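PDB 4CCY: carboxylesterase YbfK from Bacillus subtilis, which hydrolyses carboxylic esters to an alcohol and a carboxylate, as a member of the alpha/beta hydrolase superfamily. Local coordinates for residues Glu171-Lys183 / Leu196-Asp208. Residues are numbered along the deposited sequence; the frame is centred on the assembly and turned at random.
Sequences ELTGARGAESYIK and LQRQIVAGVEWQD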
loop_
_atom_site.group_PDB
_atom_site.type_symbol
_atom_site.label_atom_id
_atom_site.label_comp_id
_atom_site.label_asym_id
_atom_site.label_seq_id
_atom_site.Cartn_x
_atom_site.Cartn_y
_atom_site.Cartn_z
ATOM N N GLU A 171 1.627 11.208 -16.906
ATOM C CA GLU A 171 2.052 10.456 -18.088
ATOM C C GLU A 171 1.745 8.946 -18.043
ATOM O O GLU A 171 2.177 8.190 -18.916
ATOM C CB GLU A 171 3.521 10.745 -18.392
ATOM C CG GLU A 171 3.713 12.211 -18.782
ATOM C CD GLU A 171 5.102 12.556 -19.265
ATOM O OE1 GLU A 171 6.068 11.839 -18.946
ATOM O OE2 GLU A 171 5.231 13.566 -19.974
ATOM N N LEU A 172 0.958 8.521 -17.059
ATOM C CA LEU A 172 0.577 7.108 -16.950
ATOM C C LEU A 172 -0.604 6.783 -17.860
ATOM O O LEU A 172 -1.679 6.390 -17.408
ATOM C CB LEU A 172 0.300 6.731 -15.493
ATOM C CG LEU A 172 1.513 6.799 -14.558
ATOM C CD1 LEU A 172 1.101 6.602 -13.103
ATOM C CD2 LEU A 172 2.604 5.811 -14.967
ATOM N N THR A 173 -0.383 6.951 -19.158
ATOM C CA THR A 173 -1.443 6.835 -20.155
ATOM C C THR A 173 -1.192 5.689 -21.136
ATOM O O THR A 173 -2.026 5.403 -21.986
ATOM C CB THR A 173 -1.600 8.147 -20.936
ATOM O OG1 THR A 173 -0.328 8.523 -21.477
ATOM C CG2 THR A 173 -2.118 9.269 -20.016
ATOM N N GLY A 174 -0.032 5.051 -21.002
ATOM C CA GLY A 174 0.392 3.958 -21.873
ATOM C C GLY A 174 1.714 3.395 -21.393
ATOM O O GLY A 174 2.185 3.755 -20.309
ATOM N N ALA A 175 2.321 2.531 -22.204
ATOM C CA ALA A 175 3.537 1.801 -21.826
ATOM C C ALA A 175 4.747 2.700 -21.564
ATOM O O ALA A 175 5.410 2.545 -20.540
ATOM C CB ALA A 175 3.876 0.740 -22.868
ATOM N N ARG A 176 5.029 3.627 -22.482
ATOM C CA ARG A 176 6.128 4.586 -22.329
ATOM C C ARG A 176 6.086 5.280 -20.974
ATOM O O ARG A 176 7.115 5.406 -20.306
ATOM C CB ARG A 176 6.088 5.661 -23.419
ATOM C CG ARG A 176 6.510 5.218 -24.807
ATOM C CD ARG A 176 8.025 5.156 -24.958
ATOM N NE ARG A 176 8.428 5.253 -26.360
ATOM C CZ ARG A 176 8.458 4.230 -27.216
ATOM N NH1 ARG A 176 8.103 3.007 -26.827
ATOM N NH2 ARG A 176 8.838 4.436 -28.469
ATOM N N GLY A 177 4.897 5.733 -20.577
ATOM C CA GLY A 177 4.718 6.422 -19.302
ATOM C C GLY A 177 4.996 5.535 -18.098
ATOM O O GLY A 177 5.608 5.965 -17.123
ATOM N N ALA A 178 4.541 4.288 -18.181
ATOM C CA ALA A 178 4.719 3.317 -17.116
ATOM C C ALA A 178 6.205 2.972 -16.903
ATOM O O ALA A 178 6.670 2.930 -15.771
ATOM C CB ALA A 178 3.915 2.070 -17.424
ATOM N N GLU A 179 6.931 2.747 -18.000
ATOM C CA GLU A 179 8.371 2.466 -17.952
ATOM C C GLU A 179 9.135 3.643 -17.370
ATOM O O GLU A 179 10.053 3.460 -16.572
ATOM C CB GLU A 179 8.935 2.202 -19.346
ATOM C CG GLU A 179 8.050 1.384 -20.257
ATOM C CD GLU A 179 8.573 -0.005 -20.485
ATOM O OE1 GLU A 179 9.099 -0.610 -19.527
ATOM O OE2 GLU A 179 8.451 -0.490 -21.622
ATOM N N SER A 180 8.777 4.847 -17.812
ATOM C CA SER A 180 9.376 6.073 -17.296
ATOM C C SER A 180 9.135 6.186 -15.782
ATOM O O SER A 180 10.051 6.486 -15.027
ATOM C CB SER A 180 8.821 7.288 -18.048
ATOM O OG SER A 180 9.210 8.505 -17.433
ATOM N N TYR A 181 7.909 5.912 -15.352
ATOM C CA TYR A 181 7.566 5.922 -13.928
ATOM C C TYR A 181 8.398 4.917 -13.149
ATOM O O TYR A 181 8.946 5.230 -12.095
ATOM C CB TYR A 181 6.099 5.574 -13.755
ATOM C CG TYR A 181 5.588 5.611 -12.330
ATOM C CD1 TYR A 181 5.385 6.820 -11.685
ATOM C CD2 TYR A 181 5.272 4.435 -11.639
ATOM C CE1 TYR A 181 4.899 6.868 -10.387
ATOM C CE2 TYR A 181 4.775 4.477 -10.337
ATOM C CZ TYR A 181 4.584 5.708 -9.720
ATOM O OH TYR A 181 4.088 5.810 -8.435
ATOM N N ILE A 182 8.472 3.703 -13.686
ATOM C CA ILE A 182 9.157 2.588 -13.033
ATOM C C ILE A 182 10.649 2.895 -12.887
ATOM O O ILE A 182 11.220 2.700 -11.815
ATOM C CB ILE A 182 8.923 1.254 -13.790
ATOM C CG1 ILE A 182 7.494 0.747 -13.545
ATOM C CG2 ILE A 182 9.955 0.194 -13.383
ATOM C CD1 ILE A 182 7.062 -0.388 -14.459
ATOM N N LYS A 183 11.256 3.397 -13.961
ATOM C CA LYS A 183 12.681 3.694 -13.995
ATOM C C LYS A 183 13.035 4.727 -12.922
ATOM O O LYS A 183 14.071 4.642 -12.263
ATOM C CB LYS A 183 13.044 4.211 -15.385
ATOM C CG LYS A 183 14.519 4.401 -15.666
ATOM C CD LYS A 183 14.707 5.118 -17.001
ATOM C CE LYS A 183 14.419 4.198 -18.188
ATOM N NZ LYS A 183 14.344 4.908 -19.503
ATOM N N LEU A 196 6.703 -8.455 -12.233
ATOM C CA LEU A 196 6.099 -7.226 -11.715
ATOM C C LEU A 196 6.216 -6.053 -12.679
ATOM O O LEU A 196 5.265 -5.291 -12.838
ATOM C CB LEU A 196 6.650 -6.841 -10.336
ATOM C CG LEU A 196 5.703 -7.029 -9.148
ATOM C CD1 LEU A 196 6.321 -6.461 -7.876
ATOM C CD2 LEU A 196 4.339 -6.386 -9.405
ATOM N N GLN A 197 7.380 -5.923 -13.315
ATOM C CA GLN A 197 7.602 -4.939 -14.374
ATOM C C GLN A 197 6.495 -5.054 -15.414
ATOM O O GLN A 197 5.839 -4.064 -15.760
ATOM C CB GLN A 197 8.962 -5.188 -15.041
ATOM C CG GLN A 197 9.318 -4.216 -16.166
ATOM C CD GLN A 197 9.884 -2.900 -15.662
ATOM O OE1 GLN A 197 10.424 -2.830 -14.554
ATOM N NE2 GLN A 197 9.765 -1.845 -16.476
ATOM N N ARG A 198 6.263 -6.280 -15.872
ATOM C CA ARG A 198 5.298 -6.539 -16.925
ATOM C C ARG A 198 3.867 -6.186 -16.503
ATOM O O ARG A 198 3.135 -5.535 -17.254
ATOM C CB ARG A 198 5.395 -8.002 -17.375
ATOM C CG ARG A 198 4.258 -8.443 -18.272
ATOM C CD ARG A 198 4.525 -8.024 -19.705
ATOM N NE ARG A 198 3.294 -7.946 -20.490
ATOM C CZ ARG A 198 2.646 -6.813 -20.748
ATOM N NH1 ARG A 198 3.108 -5.659 -20.273
ATOM N NH2 ARG A 198 1.539 -6.833 -21.484
ATOM N N GLN A 199 3.493 -6.607 -15.293
ATOM C CA GLN A 199 2.148 -6.410 -14.774
ATOM C C GLN A 199 1.796 -4.931 -14.647
ATOM O O GLN A 199 0.729 -4.503 -15.086
ATOM C CB GLN A 199 1.970 -7.115 -13.425
ATOM C CG GLN A 199 0.576 -6.924 -12.850
ATOM C CD GLN A 199 0.410 -7.455 -11.442
ATOM O OE1 GLN A 199 1.069 -8.406 -11.043
ATOM N NE2 GLN A 199 -0.498 -6.857 -10.691
ATOM N N ILE A 200 2.699 -4.163 -14.048
ATOM C CA ILE A 200 2.505 -2.730 -13.868
ATOM C C ILE A 200 2.355 -2.002 -15.214
ATOM O O ILE A 200 1.480 -1.139 -15.361
ATOM C CB ILE A 200 3.644 -2.115 -13.017
ATOM C CG1 ILE A 200 3.598 -2.691 -11.601
ATOM C CG2 ILE A 200 3.551 -0.592 -12.994
ATOM C CD1 ILE A 200 4.836 -2.389 -10.793
ATOM N N VAL A 201 3.199 -2.359 -16.186
ATOM C CA VAL A 201 3.118 -1.804 -17.544
ATOM C C VAL A 201 1.766 -2.127 -18.172
ATOM O O VAL A 201 1.097 -1.238 -18.687
ATOM C CB VAL A 201 4.290 -2.277 -18.436
ATOM C CG1 VAL A 201 4.082 -1.889 -19.902
ATOM C CG2 VAL A 201 5.598 -1.693 -17.933
ATOM N N ALA A 202 1.350 -3.389 -18.075
ATOM C CA ALA A 202 0.072 -3.848 -18.634
ATOM C C ALA A 202 -1.115 -3.212 -17.908
ATOM O O ALA A 202 -2.168 -2.980 -18.503
ATOM C CB ALA A 202 -0.018 -5.373 -18.599
ATOM N N GLY A 203 -0.934 -2.930 -16.619
ATOM C CA GLY A 203 -1.935 -2.225 -15.825
ATOM C C GLY A 203 -2.206 -0.844 -16.386
ATOM O O GLY A 203 -3.357 -0.456 -16.564
ATOM N N VAL A 204 -1.129 -0.117 -16.669
ATOM C CA VAL A 204 -1.198 1.215 -17.236
ATOM C C VAL A 204 -1.745 1.189 -18.680
ATOM O O VAL A 204 -2.512 2.067 -19.072
ATOM C CB VAL A 204 0.181 1.927 -17.153
ATOM C CG1 VAL A 204 0.099 3.337 -17.715
ATOM C CG2 VAL A 204 0.686 1.967 -15.710
ATOM N N GLU A 205 -1.363 0.178 -19.459
ATOM C CA GLU A 205 -1.896 0.014 -20.823
ATOM C C GLU A 205 -3.412 -0.176 -20.846
ATOM O O GLU A 205 -4.085 0.287 -21.760
ATOM C CB GLU A 205 -1.209 -1.139 -21.544
ATOM C CG GLU A 205 0.204 -0.783 -21.975
ATOM C CD GLU A 205 0.924 -1.931 -22.642
ATOM O OE1 GLU A 205 0.808 -3.087 -22.167
ATOM O OE2 GLU A 205 1.617 -1.672 -23.646
ATOM N N TRP A 206 -3.934 -0.855 -19.831
ATOM C CA TRP A 206 -5.364 -1.061 -19.703
ATOM C C TRP A 206 -6.043 0.245 -19.416
ATOM O O TRP A 206 -5.869 0.812 -18.350
ATOM C CB TRP A 206 -5.654 -2.102 -18.615
ATOM C CG TRP A 206 -7.122 -2.436 -18.445
ATOM C CD1 TRP A 206 -8.146 -2.287 -19.378
ATOM C CD2 TRP A 206 -7.769 -3.014 -17.260
ATOM N NE1 TRP A 206 -9.348 -2.707 -18.859
ATOM C CE2 TRP A 206 -9.193 -3.153 -17.595
ATOM C CE3 TRP A 206 -7.332 -3.403 -15.996
ATOM C CZ2 TRP A 206 -10.113 -3.671 -16.693
ATOM C CZ3 TRP A 206 -8.270 -3.930 -15.099
ATOM C CH2 TRP A 206 -9.625 -4.046 -15.437
ATOM N N GLN A 207 -6.819 0.732 -20.378
ATOM C CA GLN A 207 -7.532 1.994 -20.224
ATOM C C GLN A 207 -8.875 1.781 -19.531
ATOM O O GLN A 207 -9.873 1.469 -20.176
ATOM C CB GLN A 207 -7.720 2.686 -21.585
ATOM C CG GLN A 207 -6.412 3.109 -22.249
ATOM C CD GLN A 207 -5.496 3.894 -21.316
ATOM O OE1 GLN A 207 -4.422 3.421 -20.941
ATOM N NE2 GLN A 207 -5.922 5.091 -20.930
ATOM N N ASP A 208 -8.892 1.947 -18.214
ATOM C CA ASP A 208 -10.114 1.796 -17.434
ATOM C C ASP A 208 -10.167 2.916 -16.393
ATOM O O ASP A 208 -9.409 2.919 -15.415
ATOM C CB ASP A 208 -10.138 0.411 -16.791
ATOM C CG ASP A 208 -11.459 0.079 -16.133
ATOM O OD1 ASP A 208 -12.514 0.556 -16.585
ATOM O OD2 ASP A 208 -11.448 -0.702 -15.167
HETATM O O HOH W 1 -3.516 4.247 -17.765
HETATM O O HOH W 2 11.278 0.925 -16.826
#
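Leu172 meets Val204 where its CB lies 4.1 Å from Val204 CG1. A water joins the two backbones beside this pair, reaching Leu172 O and Val204 O. Leu172 is the centre of an inverse gamma turn, and its side chain also touches Leu64. Gly174 takes the N-cap position of helix 175-186. Its O is 3.4 Å from Val204 CG1, the branch anti to the backbone N of Val204 (chi1 -179°). Ala175 follows, with CB against Val201 CG1 and 3.4 Å from Glu205 OE2. Helices 175-186 and 194-205 form an obliquely crossed pair, closer to antiparallel than to parallel, among the helices between strands 146-152 and 236-241, an insertion consistent with the cap of an alpha/beta hydrolase. Their short segments run at 137° and approach to 8.4 Å. Ala178 points into this interface, and its CB packs 3.7 Å from Val204 CG2. Val201 is a knob in the hole made by Ala175, Ala178, Glu179 and Ile182. Glu179 bends at chi2, and OE1 accepts a weak hydrogen bond from Gln197 NE2 (3.4 Å, 137° at the hydrogen). A second water accepts from the same NE2 and donates to Glu179 O, so the amide nitrogen has two links to one residue. Ile182 ends the contact. Its CG2 meets Gln197 OE1 at 3.3 Å, while CD1 packs 3.8 Å from Ile200 CG2. Ile200 in turn touches Phe65.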